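Local atomic coordinates of aldehyde dehydrogenase (Burkholderia thailandensis, PDB entry 5J6B), a protein that probably oxidises aldehydes to carboxylic acids with a nicotinamide dinucleotide coenzyme, and is held here in complex with NADPH. Residues R298-A303 with A406-S411; F413-G418 with K458-G463; N451-G456 with I467-E472. One frame throughout, in Å; residues are numbered along the deposited sequence.

Contact 1 of 3, residues R298-A303 with A406-S411; sequences RIIAHA and ARVNDS
R298 reaches from strand 298-302 to the C-terminal turn of helix 401-409 and hands one N-H of each terminal nitrogen to a main-chain carbonyl there. NH2 donates to V408 O at 2.9 Å in an almost straight bond (174°), while NH1 meets R407 O at 2.7 Å along a more bent path. Both oxygens lie at the edge of the guanidinium, close to its plane. Seen from the carbonyls the two bonds differ, since NH1 stands well above the R407 carbonyl plane and NH2 is only moderately tilted from that of V408. The bend of the arginine chain at chi3 (-77°) brings the guanidinium edge-on to these two successive carbonyls, and with NE bonded to N261 O its rotation is fixed. A positive group at the carbonyl end of a helix should be favourable for the helix dipole. Beside this polar grip, I300 points its CD1 at the helix, 3.7 Å from V408 CG2 and 3.9 Å from R407 CB, the side chains crossing at a slant. The R407 chain runs on, extended, to salt bridges with D403 and E396, so its charge is engaged apart from R298. The contact thus seats helix 401-409 on the parallel part of a mixed sheet: strand 298-302 lies between strands 263-266 and 392-398, V408 also rests on A263 and I265 of the former, and helix 303-319 packs against I299 and A301.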
loop_
_atom_site.group_PDB
_atom_site.type_symbol
_atom_site.label_atom_id
_atom_site.label_comp_id
_atom_site.label_asym_id
_atom_site.label_seq_id
_atom_site.Cartn_x
_atom_site.Cartn_y
_atom_site.Cartn_z
ATOM N N ARG A 298 -7.184 5.129 35.682
ATOM C CA ARG A 298 -6.085 5.754 36.406
ATOM C C ARG A 298 -5.763 7.105 35.778
ATOM O O ARG A 298 -5.569 7.197 34.566
ATOM C CB ARG A 298 -4.847 4.849 36.387
ATOM C CG ARG A 298 -5.100 3.443 36.950
ATOM C CD ARG A 298 -3.814 2.608 36.856
ATOM N NE ARG A 298 -3.555 2.132 35.496
ATOM C CZ ARG A 298 -2.340 1.994 34.966
ATOM N NH1 ARG A 298 -1.269 2.326 35.673
ATOM N NH2 ARG A 298 -2.200 1.539 33.722
ATOM N N ILE A 299 -5.711 8.147 36.597
ATOM C CA ILE A 299 -5.356 9.484 36.137
ATOM C C ILE A 299 -4.030 9.853 36.779
ATOM O O ILE A 299 -3.921 9.874 38.007
ATOM C CB ILE A 299 -6.436 10.516 36.490
ATOM C CG1 ILE A 299 -7.786 10.091 35.889
ATOM C CG2 ILE A 299 -6.001 11.902 36.012
ATOM C CD1 ILE A 299 -8.983 10.824 36.475
ATOM N N ILE A 300 -3.038 10.169 35.944
ATOM C CA ILE A 300 -1.660 10.425 36.360
ATOM C C ILE A 300 -1.356 11.867 35.966
ATOM O O ILE A 300 -1.100 12.156 34.790
ATOM C CB ILE A 300 -0.682 9.442 35.700
ATOM C CG1 ILE A 300 -1.089 7.992 36.003
ATOM C CG2 ILE A 300 0.762 9.717 36.137
ATOM C CD1 ILE A 300 -0.446 6.944 35.079
ATOM N N ALA A 301 -1.399 12.784 36.936
ATOM C CA ALA A 301 -1.390 14.216 36.666
ATOM C C ALA A 301 -0.126 14.870 37.204
ATOM O O ALA A 301 0.300 14.586 38.330
ATOM C CB ALA A 301 -2.615 14.898 37.287
ATOM N N HIS A 302 0.442 15.774 36.405
ATOM C CA HIS A 302 1.684 16.440 36.776
ATOM C C HIS A 302 1.473 17.391 37.952
ATOM O O HIS A 302 0.454 18.090 38.041
ATOM C CB HIS A 302 2.260 17.211 35.582
ATOM C CG HIS A 302 3.691 17.616 35.770
ATOM N ND1 HIS A 302 4.063 18.742 36.476
ATOM C CD2 HIS A 302 4.842 17.041 35.352
ATOM C CE1 HIS A 302 5.380 18.846 36.481
ATOM N NE2 HIS A 302 5.878 17.823 35.813
ATOM N N ALA A 303 2.468 17.423 38.844
ATOM C CA ALA A 303 2.421 18.248 40.047
ATOM C C ALA A 303 2.101 19.707 39.743
ATOM O O ALA A 303 1.444 20.375 40.545
ATOM C CB ALA A 303 3.766 18.145 40.786
ATOM N N ALA A 406 6.267 4.890 32.998
ATOM C CA ALA A 406 6.416 3.647 33.752
ATOM C C ALA A 406 5.155 3.315 34.544
ATOM O O ALA A 406 4.783 2.140 34.659
ATOM C CB ALA A 406 7.622 3.740 34.691
ATOM N N ARG A 407 4.479 4.334 35.096
ATOM C CA ARG A 407 3.248 4.068 35.836
ATOM C C ARG A 407 2.148 3.541 34.915
ATOM O O ARG A 407 1.415 2.619 35.296
ATOM C CB ARG A 407 2.773 5.323 36.570
ATOM C CG ARG A 407 3.691 5.768 37.709
ATOM C CD ARG A 407 3.122 6.991 38.376
ATOM N NE ARG A 407 4.093 7.751 39.156
ATOM C CZ ARG A 407 3.775 8.465 40.232
ATOM N NH1 ARG A 407 2.517 8.486 40.653
ATOM N NH2 ARG A 407 4.702 9.142 40.892
ATOM N N VAL A 408 1.995 4.134 33.720
ATOM C CA VAL A 408 1.031 3.621 32.738
ATOM C C VAL A 408 1.305 2.152 32.437
ATOM O O VAL A 408 0.387 1.323 32.396
ATOM C CB VAL A 408 1.065 4.453 31.440
ATOM C CG1 VAL A 408 0.181 3.783 30.363
ATOM C CG2 VAL A 408 0.634 5.897 31.692
ATOM N N ASN A 409 2.575 1.816 32.181
ATOM C CA ASN A 409 2.976 0.450 31.856
ATOM C C ASN A 409 2.955 -0.484 33.058
ATOM O O ASN A 409 3.084 -1.698 32.872
ATOM C CB ASN A 409 4.395 0.450 31.262
ATOM C CG ASN A 409 4.414 0.953 29.834
ATOM O OD1 ASN A 409 3.441 0.776 29.097
ATOM N ND2 ASN A 409 5.508 1.602 29.438
ATOM N N ASP A 410 2.835 0.047 34.273
ATOM C CA ASP A 410 2.838 -0.767 35.482
ATOM C C ASP A 410 1.533 -1.554 35.578
ATOM O O ASP A 410 0.657 -1.225 36.384
ATOM C CB ASP A 410 3.027 0.123 36.711
ATOM C CG ASP A 410 3.033 -0.667 38.006
ATOM O OD1 ASP A 410 3.428 -1.860 37.998
ATOM O OD2 ASP A 410 2.631 -0.093 39.030
ATOM N N SER A 411 1.394 -2.592 34.758
ATOM C CA SER A 411 0.093 -3.220 34.580
ATOM C C SER A 411 0.258 -4.536 33.839
ATOM O O SER A 411 1.190 -4.703 33.044
ATOM C CB SER A 411 -0.856 -2.298 33.803
ATOM O OG SER A 411 -2.077 -2.959 33.524
#

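Contact 2 of 3, residues F413-G418 with K458-G463; sequences FGLQAG and KDSGLG
F413 and D459 bring the two backbones together, their CA atoms 4.9 Å apart, where the chain leading into strand 416-420 passes the turn before the short strand 461-462. From there the segments diverge, and the contact is confined to F413-L415 and K458-S460. The amide of G414 points at S460: G414 N donates to S460 OG over 2.9 Å, nearly straight at 169°. With OG anti to its own carbonyl carbon (chi1 -73°), the hydroxyl also comes within 3.2 Å of F413 CB and lies at the edge of the phenyl ring, near its plane. D459 CB approaches the same ring at CD1, 3.9 Å away. K458, bent at chi3, lays CD and CE alongside F413 O and ends in a weak NZ bond to that oxygen; its stronger partner is S411 O. L415, a residue of the NADPH pocket, touches S460 CB with its CB and CG. The carboxylate of D459 forms a salt bridge through OD1 with K251 of the second subunit. Because S460 OG is also hydrogen-bonded to G259 O, this one buried hydroxyl links three pieces of chain, accepting from G414 and, with G259 offering only a carbonyl, donating its proton there.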
loop_
_atom_site.group_PDB
_atom_site.type_symbol
_atom_site.label_atom_id
_atom_site.label_comp_id
_atom_site.label_asym_id
_atom_site.label_seq_id
_atom_site.Cartn_x
_atom_site.Cartn_y
_atom_site.Cartn_z
ATOM N N PHE A 413 -1.998 -5.169 31.734
ATOM C CA PHE A 413 -2.806 -4.859 30.559
ATOM C C PHE A 413 -2.094 -3.857 29.646
ATOM O O PHE A 413 -1.003 -3.362 29.941
ATOM C CB PHE A 413 -4.184 -4.363 31.013
ATOM C CG PHE A 413 -4.889 -5.335 31.928
ATOM C CD1 PHE A 413 -5.377 -6.536 31.434
ATOM C CD2 PHE A 413 -5.035 -5.064 33.283
ATOM C CE1 PHE A 413 -6.036 -7.441 32.270
ATOM C CE2 PHE A 413 -5.684 -5.967 34.130
ATOM C CZ PHE A 413 -6.182 -7.159 33.622
ATOM N N GLY A 414 -2.716 -3.577 28.505
ATOM C CA GLY A 414 -2.090 -2.755 27.493
ATOM C C GLY A 414 -3.015 -2.509 26.317
ATOM O O GLY A 414 -2.713 -2.872 25.179
ATOM N N LEU A 415 -4.152 -1.889 26.583
ATOM C CA LEU A 415 -5.130 -1.701 25.524
ATOM C C LEU A 415 -4.955 -0.313 24.934
ATOM O O LEU A 415 -4.539 -0.193 23.785
ATOM C CB LEU A 415 -6.550 -1.914 26.049
ATOM C CG LEU A 415 -7.503 -2.675 25.124
ATOM C CD1 LEU A 415 -8.865 -2.892 25.803
ATOM C CD2 LEU A 415 -7.691 -1.967 23.797
ATOM N N GLN A 416 -5.275 0.736 25.690
ATOM C CA GLN A 416 -5.035 2.101 25.234
ATOM C C GLN A 416 -4.624 2.957 26.424
ATOM O O GLN A 416 -4.875 2.617 27.582
ATOM C CB GLN A 416 -6.264 2.711 24.493
ATOM C CG GLN A 416 -6.511 2.002 23.148
ATOM C CD GLN A 416 -7.425 2.720 22.145
ATOM O OE1 GLN A 416 -7.456 2.341 20.966
ATOM N NE2 GLN A 416 -8.170 3.731 22.596
ATOM N N ALA A 417 -3.924 4.044 26.117
ATOM C CA ALA A 417 -3.532 5.046 27.090
ATOM C C ALA A 417 -3.736 6.402 26.445
ATOM O O ALA A 417 -3.735 6.529 25.218
ATOM C CB ALA A 417 -2.059 4.900 27.531
ATOM N N GLY A 418 -3.902 7.424 27.278
ATOM C CA GLY A 418 -4.054 8.785 26.803
ATOM C C GLY A 418 -3.000 9.694 27.405
ATOM O O GLY A 418 -2.531 9.472 28.522
ATOM N N LYS A 458 -0.105 -7.360 25.618
ATOM C CA LYS A 458 -0.020 -7.924 26.964
ATOM C C LYS A 458 -1.310 -8.699 27.239
ATOM O O LYS A 458 -1.753 -9.461 26.378
ATOM C CB LYS A 458 0.258 -6.812 27.986
ATOM C CG LYS A 458 1.625 -6.143 27.735
ATOM C CD LYS A 458 1.762 -4.782 28.402
ATOM C CE LYS A 458 1.980 -4.904 29.883
ATOM N NZ LYS A 458 2.141 -3.588 30.560
ATOM N N ASP A 459 -1.923 -8.541 28.413
ATOM C CA ASP A 459 -3.098 -9.367 28.718
ATOM C C ASP A 459 -4.394 -8.798 28.150
ATOM O O ASP A 459 -5.465 -9.348 28.452
ATOM C CB ASP A 459 -3.261 -9.568 30.223
ATOM C CG ASP A 459 -2.380 -10.675 30.753
ATOM O OD1 ASP A 459 -1.807 -11.418 29.928
ATOM O OD2 ASP A 459 -2.270 -10.809 31.983
ATOM N N SER A 460 -4.320 -7.748 27.334
ATOM C CA SER A 460 -5.500 -7.032 26.842
ATOM C C SER A 460 -6.000 -7.514 25.483
ATOM O O SER A 460 -7.088 -7.098 25.057
ATOM C CB SER A 460 -5.221 -5.525 26.759
ATOM O OG SER A 460 -5.184 -4.937 28.054
ATOM N N GLY A 461 -5.272 -8.373 24.785
ATOM C CA GLY A 461 -5.805 -8.850 23.526
ATOM C C GLY A 461 -4.765 -9.552 22.688
ATOM O O GLY A 461 -3.594 -9.684 23.067
ATOM N N LEU A 462 -5.237 -10.006 21.528
ATOM C CA LEU A 462 -4.406 -10.637 20.506
ATOM C C LEU A 462 -5.087 -10.399 19.166
ATOM O O LEU A 462 -6.097 -11.043 18.868
ATOM C CB LEU A 462 -4.237 -12.130 20.775
ATOM C CG LEU A 462 -3.157 -12.830 19.950
ATOM C CD1 LEU A 462 -1.793 -12.173 20.197
ATOM C CD2 LEU A 462 -3.116 -14.316 20.274
ATOM N N GLY A 463 -4.539 -9.498 18.359
ATOM C CA GLY A 463 -5.142 -9.118 17.095
ATOM C C GLY A 463 -5.749 -7.723 17.161
ATOM O O GLY A 463 -5.744 -7.053 18.197
#

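Contact 3 of 3, residues N451-G456 with I467-E472; sequences NMPYGG and IRYAIE. With NDP (NADPH dihydro-nicotinamide-adenine-dinucleotide phosphate), chain F.
P453 lies against one face of the Y469 ring in a CH-pi contact, joining the loop before strand 461-462 to helix 467-473 of the aldehyde dehydrogenase fold. P453 CB sits 3.6 Å from the ring centroid, just 9° off the normal, and CD comes to 3.5 Å from Y469 CE2. The tyrosine reaches this place with CG anti to its carbonyl carbon (chi1 -47°) and its ring turned by a chi2 of -82°, which presents the face to the proline; the side chains run side by side in the same direction. R468 CB approaches the opposite face, offset toward the rim. N451 O lies in the ring plane at its edge, 3.5 Å from CE2. V132 of the second subunit packs on Y469 as well, and N451 ND2 hydrogen-bonds to N133 O of that subunit, so the contact lies at a subunit interface. One residue beyond the proline, Y454 extends away from the helix, CG anti to its backbone N, and its ring edge meets the nicotinamide carboxamide of NADPH, with CE2 3.4 Å from O7N. Two waters complete the join at N451 O, each donating a proton to it: one accepts from R468 N at 2.9 Å, and the other lies 2.5 Å from Y469 OH.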
loop_
_atom_site.group_PDB
_atom_site.type_symbol
_atom_site.label_atom_id
_atom_site.label_comp_id
_atom_site.label_asym_id
_atom_site.label_seq_id
_atom_site.Cartn_x
_atom_site.Cartn_y
_atom_site.Cartn_z
ATOM N N ASN A 451 -13.098 2.858 12.137
ATOM C CA ASN A 451 -12.186 2.390 11.102
ATOM C C ASN A 451 -10.761 2.152 11.611
ATOM O O ASN A 451 -9.982 1.482 10.919
ATOM C CB ASN A 451 -12.150 3.375 9.921
ATOM C CG ASN A 451 -11.549 4.717 10.303
ATOM O OD1 ASN A 451 -11.788 5.222 11.397
ATOM N ND2 ASN A 451 -10.743 5.290 9.406
ATOM N N MET A 452 -10.409 2.630 12.807
ATOM C CA MET A 452 -9.004 2.564 13.222
ATOM C C MET A 452 -8.620 1.164 13.707
ATOM O O MET A 452 -9.464 0.420 14.227
ATOM C CB MET A 452 -8.722 3.584 14.326
ATOM C CG MET A 452 -9.189 3.165 15.743
ATOM S SD MET A 452 -9.154 4.552 16.915
ATOM C CE MET A 452 -8.789 3.715 18.459
ATOM N N PRO A 453 -7.346 0.780 13.557
ATOM C CA PRO A 453 -6.897 -0.478 14.166
ATOM C C PRO A 453 -7.077 -0.382 15.672
ATOM O O PRO A 453 -6.710 0.616 16.291
ATOM C CB PRO A 453 -5.417 -0.569 13.761
ATOM C CG PRO A 453 -4.998 0.881 13.558
ATOM C CD PRO A 453 -6.225 1.563 12.990
ATOM N N TYR A 454 -7.679 -1.410 16.261
ATOM C CA TYR A 454 -8.068 -1.352 17.667
ATOM C C TYR A 454 -7.869 -2.709 18.316
ATOM O O TYR A 454 -8.460 -3.705 17.877
ATOM C CB TYR A 454 -9.528 -0.917 17.836
ATOM C CG TYR A 454 -9.986 -0.992 19.286
ATOM C CD1 TYR A 454 -9.635 -0.003 20.202
ATOM C CD2 TYR A 454 -10.750 -2.060 19.742
ATOM C CE1 TYR A 454 -10.050 -0.073 21.529
ATOM C CE2 TYR A 454 -11.168 -2.141 21.078
ATOM C CZ TYR A 454 -10.827 -1.141 21.956
ATOM O OH TYR A 454 -11.242 -1.222 23.269
ATOM N N GLY A 455 -7.088 -2.733 19.387
ATOM C CA GLY A 455 -6.940 -3.946 20.160
ATOM C C GLY A 455 -5.856 -3.768 21.200
ATOM O O GLY A 455 -5.306 -2.674 21.383
ATOM N N GLY A 456 -5.552 -4.871 21.875
ATOM C CA GLY A 456 -4.622 -4.816 22.981
ATOM C C GLY A 456 -3.385 -5.669 22.807
ATOM O O GLY A 456 -3.358 -6.597 21.993
ATOM N N ILE A 467 -12.483 -2.189 10.822
ATOM C CA ILE A 467 -13.019 -3.009 9.728
ATOM C C ILE A 467 -11.896 -3.638 8.898
ATOM O O ILE A 467 -11.865 -4.858 8.689
ATOM C CB ILE A 467 -13.968 -2.177 8.844
ATOM C CG1 ILE A 467 -15.243 -1.783 9.617
ATOM C CG2 ILE A 467 -14.297 -2.924 7.536
ATOM C CD1 ILE A 467 -15.995 -2.977 10.215
ATOM N N ARG A 468 -10.978 -2.809 8.387
ATOM C CA ARG A 468 -9.921 -3.317 7.505
ATOM C C ARG A 468 -9.103 -4.406 8.183
ATOM O O ARG A 468 -8.707 -5.388 7.543
ATOM C CB ARG A 468 -8.989 -2.182 7.075
ATOM C CG ARG A 468 -9.527 -1.264 5.989
ATOM C CD ARG A 468 -8.419 -0.334 5.462
ATOM N NE ARG A 468 -7.328 -1.069 4.807
ATOM C CZ ARG A 468 -7.381 -1.544 3.559
ATOM N NH1 ARG A 468 -8.472 -1.372 2.822
ATOM N NH2 ARG A 468 -6.348 -2.197 3.041
ATOM N N TYR A 469 -8.825 -4.235 9.475
ATOM C CA TYR A 469 -7.956 -5.150 10.205
ATOM C C TYR A 469 -8.683 -6.435 10.579
ATOM O O TYR A 469 -8.072 -7.511 10.601
ATOM C CB TYR A 469 -7.382 -4.407 11.424
ATOM C CG TYR A 469 -6.883 -3.043 10.975
ATOM C CD1 TYR A 469 -5.629 -2.902 10.389
ATOM C CD2 TYR A 469 -7.700 -1.918 11.053
ATOM C CE1 TYR A 469 -5.181 -1.672 9.931
ATOM C CE2 TYR A 469 -7.281 -0.692 10.588
ATOM C CZ TYR A 469 -6.011 -0.576 10.025
ATOM O OH TYR A 469 -5.577 0.638 9.576
ATOM N N ALA A 470 -9.986 -6.348 10.838
ATOM C CA ALA A 470 -10.775 -7.556 11.067
ATOM C C ALA A 470 -10.907 -8.377 9.788
ATOM O O ALA A 470 -10.813 -9.608 9.830
ATOM C CB ALA A 470 -12.156 -7.185 11.612
ATOM N N ILE A 471 -11.145 -7.711 8.645
ATOM C CA ILE A 471 -11.192 -8.404 7.354
ATOM C C ILE A 471 -9.901 -9.178 7.125
ATOM O O ILE A 471 -9.918 -10.314 6.641
ATOM C CB ILE A 471 -11.464 -7.406 6.210
ATOM C CG1 ILE A 471 -12.894 -6.876 6.285
ATOM C CG2 ILE A 471 -11.228 -8.069 4.856
ATOM C CD1 ILE A 471 -13.218 -5.809 5.234
ATOM N N GLU A 472 -8.764 -8.589 7.493
ATOM C CA GLU A 472 -7.490 -9.261 7.273
ATOM C C GLU A 472 -7.421 -10.574 8.048
ATOM O O GLU A 472 -6.904 -11.577 7.541
ATOM C CB GLU A 472 -6.340 -8.332 7.661
ATOM C CG GLU A 472 -4.977 -8.983 7.594
ATOM C CD GLU A 472 -3.853 -8.039 7.994
ATOM O OE1 GLU A 472 -4.125 -7.035 8.691
ATOM O OE2 GLU A 472 -2.694 -8.307 7.606
HETATM P PA NDP F . -17.411 -12.018 29.689
HETATM O O1A NDP F . -16.012 -12.513 29.473
HETATM O O2A NDP F . -17.960 -12.408 31.067
HETATM O O5B NDP F . -18.396 -12.587 28.585
HETATM C C5B NDP F . -18.255 -12.163 27.212
HETATM C C4B NDP F . -18.943 -13.194 26.355
HETATM O O4B NDP F . -18.268 -14.464 26.502
HETATM C C3B NDP F . -20.413 -13.466 26.710
HETATM O O3B NDP F . -21.153 -13.683 25.511
HETATM C C2B NDP F . -20.321 -14.751 27.536
HETATM O O2B NDP F . -21.511 -15.567 27.539
HETATM C C1B NDP F . -19.228 -15.469 26.764
HETATM N N9A NDP F . -18.597 -16.569 27.491
HETATM C C8A NDP F . -18.106 -16.563 28.771
HETATM N N7A NDP F . -17.517 -17.681 29.122
HETATM C C5A NDP F . -17.638 -18.485 27.998
HETATM C C6A NDP F . -17.206 -19.795 27.715
HETATM N N6A NDP F . -16.598 -20.592 28.608
HETATM N N1A NDP F . -17.448 -20.282 26.479
HETATM C C2A NDP F . -18.114 -19.519 25.604
HETATM N N3A NDP F . -18.597 -18.286 25.768
HETATM C C4A NDP F . -18.310 -17.814 26.989
HETATM O O3 NDP F . -17.415 -10.427 29.629
HETATM P PN NDP F . -18.589 -9.355 29.736
HETATM O O1N NDP F . -19.747 -9.786 28.903
HETATM O O2N NDP F . -18.942 -9.185 31.201
HETATM O O5D NDP F . -17.938 -7.996 29.199
HETATM C C5D NDP F . -16.990 -7.204 29.936
HETATM C C4D NDP F . -15.599 -7.523 29.447
HETATM O O4D NDP F . -15.497 -7.224 28.026
HETATM C C3D NDP F . -14.503 -6.698 30.143
HETATM O O3D NDP F . -13.326 -7.429 30.469
HETATM C C2D NDP F . -14.192 -5.635 29.094
HETATM O O2D NDP F . -12.944 -4.966 29.185
HETATM C C1D NDP F . -14.325 -6.455 27.822
HETATM N N1N NDP F . -14.465 -5.551 26.685
HETATM C C2N NDP F . -13.573 -5.574 25.639
HETATM C C3N NDP F . -13.590 -4.659 24.645
HETATM C C7N NDP F . -12.665 -4.733 23.456
HETATM O O7N NDP F . -13.164 -4.573 22.328
HETATM N N7N NDP F . -11.360 -4.925 23.654
HETATM C C4N NDP F . -14.546 -3.493 24.726
HETATM C C5N NDP F . -15.650 -3.784 25.678
HETATM C C6N NDP F . -15.533 -4.706 26.615
HETATM P P2B NDP F . -22.760 -15.258 28.529
HETATM O O1X NDP F . -22.575 -13.941 29.215
HETATM O O2X NDP F . -23.961 -15.297 27.585
HETATM O O3X NDP F . -22.783 -16.417 29.546
HETATM O O HOH W 1 -11.138 0.025 8.771
HETATM O O HOH W 2 -7.558 2.204 9.274
#

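Overall arrangement
The three contacts follow one another across the subunit, from the sheet that carries 298-302 toward the coenzyme and the subunit interface. Contacts 1 and 2 have centres 15 Å apart and meet where K458 NZ lies 2.9 Å from S411 O, a probable hydrogen bond; V408 CG1 also packs on A417 CB. Contacts 2 and 3, 14 Å apart between centres, interleave along the chain and touch where Q416 OE1 packs on M452 CE, 3.2 Å away, and where L415 CD2 lies 3.7 Å from Y454 OH. L415 and Y454 both line the NADPH pocket, whereas the S411 side chain stays about 12 Å from the coenzyme. Contacts 1 and 3 do not touch, and only contacts 2 and 3 reach the second subunit.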